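Local structure of cellulase (Rhodothermus marinus, 3B7M) at residues S1-C6 with Q32-L38; L84-T88 with G203-R207; L75-R79 with S212-Q216. The protein catalyses the internal hydrolysis of beta-1,4-glucosidic bonds in cellulose, as an engineered, thermostable endoglucanase of glycoside hydrolase family 12. One frame throughout, in Å; residues are numbered along the deposited sequence.

How the interactions relate
From the N terminus, interaction 1 comes first: strand 2-5 pairs with strand 32-37 and closes a loop that carries strands 11-14 and 19-22 of the larger sheet. After it, in series, residues 75-79 and then 84-88 lie at the two ends of strand 78-85; they find their partners late in the chain, 203-207 closing interaction 2 and 212-216 closing interaction 3. Interaction 2 therefore sits within the span of interaction 3, and together they hold strand 207-215 antiparallel to 78-85. All three belong to the smaller sheet: interaction 1, centred about 15 Å from the centre of interaction 2, builds one of its outer edges, while the others join strands farther in.

Interaction 1 of 3, residues S1-C6 with Q32-L38; sequences STVELC and QCIEVGL
Leu5 and Ile34 face each other across an antiparallel ladder that lays strand 2-5, an outermost strand of the smaller sheet of the beta-jelly roll, along strand 32-37 with their directions 166° apart. Leu5 N bonds almost straight to Ile34 O at 2.9 Å, and Ile34 N answers Leu5 O. Val3 and Val36 exchange a second reciprocal pair, and Leu38 N closes the far end on Ser1 O.

One face of this ladder is tightly packed. Leu5 CD1 passes obliquely over Val36 CG2 at 4.0 Å, while Leu5 CB rests on Ile34 CG1 at 4.2 Å. The branched residues Ile34 and Val36 suit an extended strand, and they press on Val21 and Val14 of the facing sheet, so the part of this face around Leu5, Ile34 and Val36 belongs to the interior of the sandwich, while Val3 stays partly exposed.

The other face, with Thr2, Glu4 and Glu35, is polar and open to solvent, as befits such residues. Gly37 lies opposite Thr2, whose CG2 comes 3.9 Å from Gly37 CA. Glu4 holds CG anti to the backbone N (chi1 -171°) and stretches over Cys33, its CG 3.8 Å from Cys33 CB; beyond that, OE2 is hydrogen-bonded to Thr46. Glu4 OE2 is 5.3 Å from Glu35 OE1, a distance at which the like charges may repel mildly, though without contact.

Past the last paired residues a covalent link takes over. Cys6 and Cys33, CA atoms 4.1 Å apart, form a disulfide with a C-S-S-C torsion of 112°, which fastens the N-terminal edge strand to its neighbour. Just beyond it, a water donates to Cys6 O at 2.8 Å and accepts a hydrogen bond from Gln32 N.

Interaction 2 of 3, residues L84-T88 with G203-R207; sequences LTPIT and GAGLR
Thr85 and Arg207 form a hydrogen-bonded antiparallel pair, and the polar links come from their backbones. Thr85 N reaches Arg207 O at 3.0 Å, and Arg207 N returns a longer bond of 3.3 Å to Thr85 O. Two CA-H...O contacts flank the pair, Leu84 CA to Arg207 O and Leu206 CA to Thr85 O. A water 2.7 Å from Thr85 OG1 also gives a weak hydrogen bond to Arg207 O.

The side chains of the pair leave the same face of the sheet and cross at a slant, with Thr85 CB 3.6 Å from Arg207 CB. This uses the aliphatic start of the arginine; Thr85 OG1 approaches the guanidinium obliquely.

Beyond the pair the ladder ends, and residues 203-207 begin with a type II beta turn, Gly203 to Leu206, in the loop that leads from strand 189-199 of one sheet of the jelly roll to strand 207-215 of the other. Gly205 fills the third position of the turn, where its positive phi (105°) would jam a side chain against the preceding carbonyl; a CB would also crowd Ile87.

Apolar contact belongs to Ile87 and Leu206, whose side chains meet nearly perpendicular to each other. Ile87 carries CG1 between backbone N and carbonyl carbon (chi1 50°), which brings CG1 to 3.9 Å from Leu206 CD2 and sets CG2 over Gly205 C. Farther out, Ile87 CD1 comes 3.6 Å from the backbone oxygen Ala204 O. An alanine in place of Ile87 would lack these branches and is likely to open a gap over the turn and leave Leu206 CD2 less firmly held. Trp92 of strand 91-101 touches both Ile87 and Leu206, and Leu206 also packs on Phe197 and Leu199.

Interaction 3 of 3, residues L75-R79 with S212-Q216; sequences LSDVR and SVTVQ
Ser76 and Asp77 both donate their backbone N-H to one acceptor, Gln216 O, which is an oxygen of the chain's own terminal carboxylate. Ser76 N lies 2.8 Å from Gln216 O and Asp77 N 3.0 Å from it; the two approach from the same face of the carboxylate plane, Asp77 N standing well above it. Two N-H donors on one oxygen probably stabilise the terminal negative charge. A water, 2.6 Å from Gln216 OXT, donates to that second oxygen and accepts a hydrogen bond from Ser76 OG.

Two residues facing one make this a classic beta bulge, placed just where strand 78-85 begins and strand 207-215 runs out, side by side within the smaller sheet of the jelly roll. Past the bulge the ladder is regular. Gln216 N bonds almost straight to Asp77 O, Arg79 and Thr214 exchange a reciprocal pair, and Val78 CA donates a CA-H...O contact to Thr214 O.

On the inner face the beta-branched valines suit the extended backbone and present methyl groups to the core. Val78 and Val215 run alongside each other in the same direction, with Val78 CG1 4.1 Å from Val215 CG2. The other methyl of Val215, CG1, is anti to the backbone N (chi1 177°) and meets Leu75 CD2 at 3.7 Å; Leu75 in turn touches Leu190 of the larger sheet.

On the other face of the strand Arg79 folds back along its own segment. Its chain bends at chi2 (-89°), and NE gives Asp77 OD1 a salt bridge of 3.1 Å, practically straight at 179°. The bond uses the syn lone pair of Asp77 OD1 and lies in the guanidinium plane, and NH1 is bonded to Glu168 O of the adjoining strand 165-170.

Interaction 1 of 3, residues S1-C6 with Q32-L38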
ATOM      1  N   SER A   1       7.359  23.948  -1.103  1.00 28.22           N
ATOM      2  CA  SER A   1       7.025  24.133   0.335  1.00 28.20           C
ATOM      3  C   SER A   1       6.571  22.822   1.000  1.00 27.26           C
ATOM      4  O   SER A   1       6.284  21.831   0.321  1.00 27.08           O
ATOM      5  CB  SER A   1       5.967  25.229   0.494  1.00 28.78           C
ATOM      6  OG  SER A   1       4.699  24.797   0.037  1.00 30.00           O
ATOM      7  N   THR A   2       6.537  22.827   2.330  1.00 25.95           N
ATOM      8  CA  THR A   2       6.219  21.650   3.125  1.00 24.81           C
ATOM      9  C   THR A   2       5.191  22.013   4.192  1.00 23.04           C
ATOM     10  O   THR A   2       5.040  23.187   4.531  1.00 23.21           O
ATOM     11  CB  THR A   2       7.465  21.063   3.821  1.00 25.25           C
ATOM     12  OG1 THR A   2       8.131  22.101   4.540  1.00 27.35           O
ATOM     13  CG2 THR A   2       8.438  20.468   2.822  1.00 26.00           C
ATOM     14  N   VAL A   3       4.473  21.003   4.685  1.00 20.97           N
ATOM     15  CA  VAL A   3       3.520  21.203   5.799  0.50 19.98           C
ATOM     16  C   VAL A   3       3.480  19.955   6.671  1.00 19.58           C
ATOM     17  O   VAL A   3       3.692  18.832   6.221  1.00 19.40           O
ATOM     18  CB  VAL A   3       2.068  21.667   5.351  0.50 19.89           C
ATOM     19  CG1 VAL A   3       1.311  20.543   4.641  0.50 19.63           C
ATOM     20  CG2 VAL A   3       1.211  22.282   6.553  0.60 20.13           C
ATOM     21  N   GLU A   4       3.264  20.176   7.966  1.00 18.54           N
ATOM     22  CA  GLU A   4       3.155  19.067   8.898  1.00 17.64           C
ATOM     23  C   GLU A   4       1.692  18.813   9.234  1.00 17.37           C
ATOM     24  O   GLU A   4       0.979  19.723   9.649  1.00 17.25           O
ATOM     25  CB  GLU A   4       3.963  19.299  10.169  1.00 17.45           C
ATOM     26  CG  GLU A   4       4.026  18.046  11.056  1.00 16.34           C
ATOM     27  CD  GLU A   4       4.917  18.202  12.274  1.00 17.62           C
ATOM     28  OE1 GLU A   4       4.682  19.106  13.117  1.00 17.11           O
ATOM     29  OE2 GLU A   4       5.857  17.397  12.402  1.00 17.54           O
ATOM     30  N   LEU A   5       1.256  17.573   9.023  1.00 17.06           N
ATOM     31  CA  LEU A   5      -0.130  17.158   9.226  1.00 17.15           C
ATOM     32  C   LEU A   5      -0.188  16.286  10.455  1.00 16.94           C
ATOM     33  O   LEU A   5       0.427  15.226  10.470  1.00 17.40           O
ATOM     34  CB  LEU A   5      -0.642  16.328   8.026  1.00 17.18           C
ATOM     35  CG  LEU A   5      -0.563  16.883   6.598  1.00 17.44           C
ATOM     36  CD1 LEU A   5      -1.177  15.881   5.631  1.00 15.64           C
ATOM     37  CD2 LEU A   5      -1.274  18.220   6.490  1.00 17.97           C
ATOM     38  N   CYS A   6      -0.954  16.697  11.460  1.00 16.52           N
ATOM     39  CA  CYS A   6      -0.999  15.975  12.731  1.00 16.27           C
ATOM     40  C   CYS A   6      -2.405  15.472  13.070  1.00 16.38           C
ATOM     41  O   CYS A   6      -2.604  14.792  14.079  1.00 15.58           O
ATOM     42  CB  CYS A   6      -0.450  16.851  13.876  1.00 16.08           C
ATOM     43  SG  CYS A   6       1.346  17.210  13.790  1.00 15.44           S
ATOM     44  N   GLN A  32      -0.002  11.068  15.696  1.00 15.30           N
ATOM     45  CA  GLN A  32       0.917  10.920  14.560  1.00 14.30           C
ATOM     46  C   GLN A  32       0.978  12.176  13.727  1.00 13.95           C
ATOM     47  O   GLN A  32      -0.066  12.772  13.455  1.00 13.45           O
ATOM     48  CB  GLN A  32       0.468   9.749  13.678  1.00 14.09           C
ATOM     49  CG  GLN A  32       1.289   9.522  12.406  1.00 14.80           C
ATOM     50  CD  GLN A  32       0.675   8.437  11.543  1.00 14.31           C
ATOM     51  OE1 GLN A  32       0.653   7.278  11.934  1.00 17.03           O
ATOM     52  NE2 GLN A  32       0.130   8.817  10.390  1.00 13.79           N
ATOM     53  N   CYS A  33       2.191  12.564  13.309  1.00 13.51           N
ATOM     54  CA  CYS A  33       2.382  13.646  12.345  1.00 13.98           C
ATOM     55  C   CYS A  33       3.260  13.200  11.175  1.00 14.11           C
ATOM     56  O   CYS A  33       4.191  12.431  11.353  1.00 14.32           O
ATOM     57  CB  CYS A  33       3.047  14.872  12.981  1.00 13.82           C
ATOM     58  SG  CYS A  33       2.241  15.531  14.454  1.00 14.99           S
ATOM     59  N   ILE A  34       2.944  13.679   9.979  1.00 13.96           N
ATOM     60  CA  ILE A  34       3.829  13.492   8.833  1.00 14.81           C
ATOM     61  C   ILE A  34       4.151  14.866   8.238  1.00 14.59           C
ATOM     62  O   ILE A  34       3.304  15.751   8.229  1.00 14.34           O
ATOM     63  CB  ILE A  34       3.239  12.558   7.757  1.00 14.11           C
ATOM     64  CG1 ILE A  34       1.880  13.080   7.269  1.00 14.50           C
ATOM     65  CG2 ILE A  34       3.103  11.153   8.308  1.00 15.37           C
ATOM     66  CD1 ILE A  34       1.302  12.297   6.092  1.00 15.49           C
ATOM     67  N   GLU A  35       5.384  15.033   7.790  1.00 15.12           N
ATOM     68  CA  GLU A  35       5.792  16.242   7.111  1.00 16.67           C
ATOM     69  C   GLU A  35       5.800  15.958   5.616  1.00 16.71           C
ATOM     70  O   GLU A  35       6.485  15.032   5.158  1.00 16.55           O
ATOM     71  CB  GLU A  35       7.172  16.665   7.580  1.00 16.84           C
ATOM     72  CG  GLU A  35       7.636  17.928   6.918  1.00 20.04           C
ATOM     73  CD  GLU A  35       9.031  18.277   7.314  1.00 24.31           C
ATOM     74  OE1 GLU A  35       9.243  18.682   8.477  1.00 25.56           O
ATOM     75  OE2 GLU A  35       9.915  18.139   6.455  1.00 27.06           O
ATOM     76  N   VAL A  36       5.017  16.739   4.874  1.00 16.74           N
ATOM     77  CA  VAL A  36       4.751  16.465   3.472  1.00 17.62           C
ATOM     78  C   VAL A  36       5.349  17.544   2.575  1.00 18.45           C
ATOM     79  O   VAL A  36       5.125  18.740   2.804  1.00 18.34           O
ATOM     80  CB  VAL A  36       3.213  16.393   3.188  1.00 17.48           C
ATOM     81  CG1 VAL A  36       2.942  15.916   1.771  1.00 17.63           C
ATOM     82  CG2 VAL A  36       2.508  15.473   4.188  1.00 17.37           C
ATOM     83  N   GLY A  37       6.078  17.111   1.544  1.00 18.85           N
ATOM     84  CA  GLY A  37       6.508  18.001   0.465  1.00 19.14           C
ATOM     85  C   GLY A  37       5.398  18.086  -0.559  1.00 19.87           C
ATOM     86  O   GLY A  37       5.037  17.084  -1.165  1.00 19.30           O
ATOM     87  N   LEU A  38       4.859  19.289  -0.744  1.00 20.29           N
ATOM     88  CA  LEU A  38       3.676  19.509  -1.563  1.00 21.98           C
ATOM     89  C   LEU A  38       3.899  19.368  -3.071  1.00 22.46           C
ATOM     90  O   LEU A  38       2.947  19.107  -3.804  1.00 22.67           O
ATOM     91  CB  LEU A  38       3.056  20.869  -1.246  1.00 22.13           C
ATOM     92  CG  LEU A  38       2.493  21.010   0.170  1.00 24.70           C
ATOM     93  CD1 LEU A  38       2.355  22.480   0.540  1.00 27.54           C
ATOM     94  CD2 LEU A  38       1.146  20.281   0.288  1.00 26.10           C
TER
HETATM   95  O   HOH W   1      -1.439  13.818  16.416  1.00 42.54           O

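Interaction 2 of 3, residues L84-T88 with G203-R207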
ATOM      1  N   LEU A  84      11.981   4.095   0.023  1.00 18.07           N
ATOM      2  CA  LEU A  84      11.699   4.270   1.430  1.00 18.96           C
ATOM      3  C   LEU A  84      13.002   4.338   2.209  1.00 20.72           C
ATOM      4  O   LEU A  84      14.058   3.865   1.735  1.00 21.58           O
ATOM      5  CB  LEU A  84      10.825   3.143   1.963  1.00 18.80           C
ATOM      6  CG  LEU A  84      11.457   1.755   1.955  1.00 17.35           C
ATOM      7  CD1 LEU A  84      11.523   1.187   3.363  1.00 16.42           C
ATOM      8  CD2 LEU A  84      10.751   0.820   0.968  1.00 16.45           C
ATOM      9  N   THR A  85      12.924   4.950   3.391  1.00 20.64           N
ATOM     10  CA  THR A  85      14.035   5.029   4.308  1.00 20.43           C
ATOM     11  C   THR A  85      13.580   4.325   5.579  1.00 20.17           C
ATOM     12  O   THR A  85      12.709   4.824   6.283  1.00 20.37           O
ATOM     13  CB  THR A  85      14.443   6.495   4.592  1.00 20.62           C
ATOM     14  OG1 THR A  85      14.634   7.196   3.353  1.00 20.74           O
ATOM     15  CG2 THR A  85      15.741   6.554   5.426  1.00 21.25           C
ATOM     16  N   PRO A  86      14.159   3.152   5.870  1.00 20.15           N
ATOM     17  CA  PRO A  86      13.707   2.388   7.039  1.00 20.25           C
ATOM     18  C   PRO A  86      14.289   2.936   8.340  1.00 20.22           C
ATOM     19  O   PRO A  86      15.212   3.745   8.310  1.00 19.88           O
ATOM     20  CB  PRO A  86      14.256   0.988   6.770  1.00 20.58           C
ATOM     21  CG  PRO A  86      15.477   1.209   5.926  1.00 20.57           C
ATOM     22  CD  PRO A  86      15.273   2.493   5.161  1.00 20.00           C
ATOM     23  N   ILE A  87      13.736   2.510   9.469  1.00 20.64           N
ATOM     24  CA  ILE A  87      14.329   2.791  10.780  1.00 21.20           C
ATOM     25  C   ILE A  87      14.681   1.458  11.437  1.00 21.93           C
ATOM     26  O   ILE A  87      14.263   0.414  10.955  1.00 21.52           O
ATOM     27  CB  ILE A  87      13.376   3.612  11.691  1.00 21.08           C
ATOM     28  CG1 ILE A  87      11.984   2.964  11.738  1.00 21.10           C
ATOM     29  CG2 ILE A  87      13.313   5.063  11.209  1.00 20.55           C
ATOM     30  CD1 ILE A  87      11.048   3.554  12.774  1.00 20.60           C
ATOM     31  N   THR A  88      15.435   1.501  12.532  1.00 22.96           N
ATOM     32  CA  THR A  88      15.885   0.282  13.210  1.00 24.18           C
ATOM     33  C   THR A  88      14.948  -0.139  14.334  1.00 24.64           C
ATOM     34  O   THR A  88      15.151  -1.182  14.945  1.00 25.55           O
ATOM     35  CB  THR A  88      17.332   0.437  13.768  1.00 24.10           C
ATOM     36  OG1 THR A  88      17.409   1.622  14.573  1.00 25.55           O
ATOM     37  CG2 THR A  88      18.335   0.571  12.626  1.00 24.82           C
ATOM     38  N   GLY A 203       7.273   4.205  14.611  1.00 17.90           N
ATOM     39  CA  GLY A 203       7.276   4.592  13.203  1.00 17.15           C
ATOM     40  C   GLY A 203       7.970   5.904  12.893  1.00 17.12           C
ATOM     41  O   GLY A 203       8.221   6.205  11.725  1.00 16.95           O
ATOM     42  N   ALA A 204       8.301   6.694  13.918  1.00 16.50           N
ATOM     43  CA  ALA A 204       8.930   7.999  13.673  1.00 16.56           C
ATOM     44  C   ALA A 204      10.281   7.863  12.985  1.00 16.18           C
ATOM     45  O   ALA A 204      11.127   7.077  13.424  1.00 16.77           O
ATOM     46  CB  ALA A 204       9.063   8.830  14.979  1.00 16.89           C
ATOM     47  N   GLY A 205      10.472   8.628  11.914  1.00 15.70           N
ATOM     48  CA  GLY A 205      11.716   8.620  11.157  1.00 15.35           C
ATOM     49  C   GLY A 205      11.604   7.894   9.830  1.00 15.16           C
ATOM     50  O   GLY A 205      12.470   8.035   8.983  1.00 15.29           O
ATOM     51  N   LEU A 206      10.538   7.122   9.626  1.00 14.84           N
ATOM     52  CA  LEU A 206      10.309   6.490   8.332  1.00 14.95           C
ATOM     53  C   LEU A 206      10.087   7.554   7.263  1.00 15.72           C
ATOM     54  O   LEU A 206       9.449   8.566   7.523  1.00 16.04           O
ATOM     55  CB  LEU A 206       9.101   5.564   8.396  1.00 15.10           C
ATOM     56  CG  LEU A 206       9.275   4.212   9.089  1.00 14.47           C
ATOM     57  CD1 LEU A 206       7.909   3.564   9.243  1.00 14.24           C
ATOM     58  CD2 LEU A 206      10.232   3.324   8.298  1.00 12.43           C
ATOM     59  N   ARG A 207      10.621   7.334   6.070  1.00 16.04           N
ATOM     60  CA  ARG A 207      10.493   8.311   4.991  1.00 17.51           C
ATOM     61  C   ARG A 207       9.991   7.643   3.690  1.00 17.09           C
ATOM     62  O   ARG A 207      10.401   6.524   3.347  1.00 16.91           O
ATOM     63  CB  ARG A 207      11.838   8.980   4.747  1.00 18.10           C
ATOM     64  CG  ARG A 207      11.771  10.370   4.198  1.00 23.59           C
ATOM     65  CD  ARG A 207      13.152  11.056   4.252  1.00 31.62           C
ATOM     66  NE  ARG A 207      13.873  10.914   2.984  1.00 37.25           N
ATOM     67  CZ  ARG A 207      13.517  11.522   1.851  1.00 39.83           C
ATOM     68  NH1 ARG A 207      12.436  12.311   1.818  1.00 41.55           N
ATOM     69  NH2 ARG A 207      14.235  11.339   0.747  1.00 40.53           N
TER
HETATM   70  O   HOH W   2      12.944   7.679   1.325  1.00 14.66           O

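Interaction 3 of 3, residues L75-R79 with S212-Q216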
ATOM      1  N   LEU A  75      -6.278  -3.423 -18.746  1.00 32.16           N
ATOM      2  CA  LEU A  75      -4.953  -2.861 -18.473  1.00 31.62           C
ATOM      3  C   LEU A  75      -3.884  -3.477 -19.362  1.00 31.37           C
ATOM      4  O   LEU A  75      -3.901  -4.679 -19.615  1.00 31.31           O
ATOM      5  CB  LEU A  75      -4.558  -3.091 -17.014  1.00 31.47           C
ATOM      6  CG  LEU A  75      -5.441  -2.543 -15.905  1.00 30.99           C
ATOM      7  CD1 LEU A  75      -5.054  -3.218 -14.603  1.00 31.03           C
ATOM      8  CD2 LEU A  75      -5.302  -1.041 -15.813  1.00 29.63           C
ATOM      9  N   SER A  76      -2.944  -2.656 -19.817  1.00 31.06           N
ATOM     10  CA  SER A  76      -1.816  -3.172 -20.577  1.00 31.06           C
ATOM     11  C   SER A  76      -0.514  -3.030 -19.799  1.00 30.34           C
ATOM     12  O   SER A  76       0.342  -3.906 -19.870  1.00 30.58           O
ATOM     13  CB  SER A  76      -1.720  -2.512 -21.961  1.00 31.40           C
ATOM     14  OG  SER A  76      -1.575  -1.105 -21.853  1.00 33.25           O
ATOM     15  N   ASP A  77      -0.379  -1.953 -19.030  1.00 29.29           N
ATOM     16  CA  ASP A  77       0.868  -1.684 -18.312  1.00 28.62           C
ATOM     17  C   ASP A  77       0.603  -0.945 -17.005  1.00 27.23           C
ATOM     18  O   ASP A  77      -0.057   0.090 -17.002  1.00 27.23           O
ATOM     19  CB  ASP A  77       1.808  -0.855 -19.202  1.00 28.95           C
ATOM     20  CG  ASP A  77       3.241  -0.809 -18.677  1.00 31.87           C
ATOM     21  OD1 ASP A  77       3.767  -1.856 -18.223  1.00 33.59           O
ATOM     22  OD2 ASP A  77       3.853   0.285 -18.734  1.00 35.86           O
ATOM     23  N   VAL A  78       1.104  -1.488 -15.902  1.00 25.55           N
ATOM     24  CA  VAL A  78       1.053  -0.809 -14.608  1.00 24.30           C
ATOM     25  C   VAL A  78       2.452  -0.808 -13.997  1.00 23.73           C
ATOM     26  O   VAL A  78       2.999  -1.865 -13.685  1.00 23.74           O
ATOM     27  CB  VAL A  78       0.033  -1.453 -13.612  1.00 24.47           C
ATOM     28  CG1 VAL A  78      -0.082  -0.602 -12.344  1.00 24.12           C
ATOM     29  CG2 VAL A  78      -1.348  -1.620 -14.249  1.00 23.43           C
ATOM     30  N   ARG A  79       3.028   0.380 -13.843  1.00 22.70           N
ATOM     31  CA  ARG A  79       4.381   0.531 -13.325  1.00 22.38           C
ATOM     32  C   ARG A  79       4.414   1.477 -12.139  1.00 21.11           C
ATOM     33  O   ARG A  79       3.572   2.361 -12.029  1.00 20.78           O
ATOM     34  CB  ARG A  79       5.307   1.088 -14.406  1.00 22.82           C
ATOM     35  CG  ARG A  79       5.427   0.215 -15.633  1.00 25.80           C
ATOM     36  CD  ARG A  79       6.527  -0.801 -15.496  1.00 29.65           C
ATOM     37  NE  ARG A  79       6.366  -1.854 -16.499  1.00 32.43           N
ATOM     38  CZ  ARG A  79       7.243  -2.822 -16.725  1.00 34.76           C
ATOM     39  NH1 ARG A  79       8.369  -2.896 -16.015  1.00 33.69           N
ATOM     40  NH2 ARG A  79       6.989  -3.721 -17.671  1.00 36.29           N
ATOM     41  N   SER A 212       5.987   7.265  -7.890  1.00 20.69           N
ATOM     42  CA  SER A 212       5.486   7.405  -9.242  1.00 22.03           C
ATOM     43  C   SER A 212       4.605   6.201  -9.589  1.00 22.63           C
ATOM     44  O   SER A 212       4.947   5.071  -9.235  1.00 22.00           O
ATOM     45  CB  SER A 212       6.684   7.456 -10.187  1.00 22.05           C
ATOM     46  OG  SER A 212       6.253   7.588 -11.513  1.00 24.95           O
ATOM     47  N   VAL A 213       3.469   6.433 -10.251  1.00 23.83           N
ATOM     48  CA  VAL A 213       2.649   5.326 -10.790  1.00 25.35           C
ATOM     49  C   VAL A 213       2.159   5.620 -12.206  1.00 26.35           C
ATOM     50  O   VAL A 213       1.649   6.703 -12.482  1.00 26.76           O
ATOM     51  CB  VAL A 213       1.408   4.962  -9.912  1.00 25.32           C
ATOM     52  CG1 VAL A 213       0.777   3.644 -10.384  1.00 26.00           C
ATOM     53  CG2 VAL A 213       1.792   4.798  -8.492  1.00 26.63           C
ATOM     54  N   THR A 214       2.312   4.642 -13.090  1.00 27.47           N
ATOM     55  CA  THR A 214       1.852   4.748 -14.463  1.00 29.23           C
ATOM     56  C   THR A 214       0.809   3.673 -14.703  1.00 29.94           C
ATOM     57  O   THR A 214       1.064   2.503 -14.448  1.00 29.44           O
ATOM     58  CB  THR A 214       3.019   4.562 -15.448  1.00 28.99           C
ATOM     59  OG1 THR A 214       3.912   5.666 -15.317  1.00 30.06           O
ATOM     60  CG2 THR A 214       2.512   4.519 -16.886  1.00 30.27           C
ATOM     61  N   VAL A 215      -0.374   4.071 -15.167  1.00 31.36           N
ATOM     62  CA  VAL A 215      -1.424   3.095 -15.473  1.00 33.03           C
ATOM     63  C   VAL A 215      -1.892   3.291 -16.911  1.00 34.36           C
ATOM     64  O   VAL A 215      -2.520   4.305 -17.232  1.00 35.15           O
ATOM     65  CB  VAL A 215      -2.610   3.173 -14.470  1.00 33.06           C
ATOM     66  CG1 VAL A 215      -3.716   2.199 -14.852  1.00 32.93           C
ATOM     67  CG2 VAL A 215      -2.131   2.903 -13.036  1.00 32.66           C
ATOM     68  N   GLN A 216      -1.553   2.330 -17.770  1.00 35.18           N
ATOM     69  CA  GLN A 216      -1.945   2.338 -19.178  1.00 36.25           C
ATOM     70  C   GLN A 216      -2.772   1.099 -19.520  1.00 36.00           C
ATOM     71  O   GLN A 216      -2.620   0.028 -18.916  1.00 35.56           O
ATOM     72  CB  GLN A 216      -0.713   2.398 -20.085  1.00 36.09           C
ATOM     73  CG  GLN A 216      -0.195   3.812 -20.345  1.00 38.21           C
ATOM     74  CD  GLN A 216       0.891   3.852 -21.415  1.00 38.59           C
ATOM     75  OE1 GLN A 216       0.671   4.358 -22.529  1.00 42.06           O
ATOM     76  NE2 GLN A 216       2.063   3.308 -21.090  1.00 40.22           N
ATOM     77  OXT GLN A 216      -3.616   1.150 -20.416  1.00 36.06           O
TER
HETATM   78  O   HOH W   3      -4.429  -0.493 -22.285  1.00 41.28           O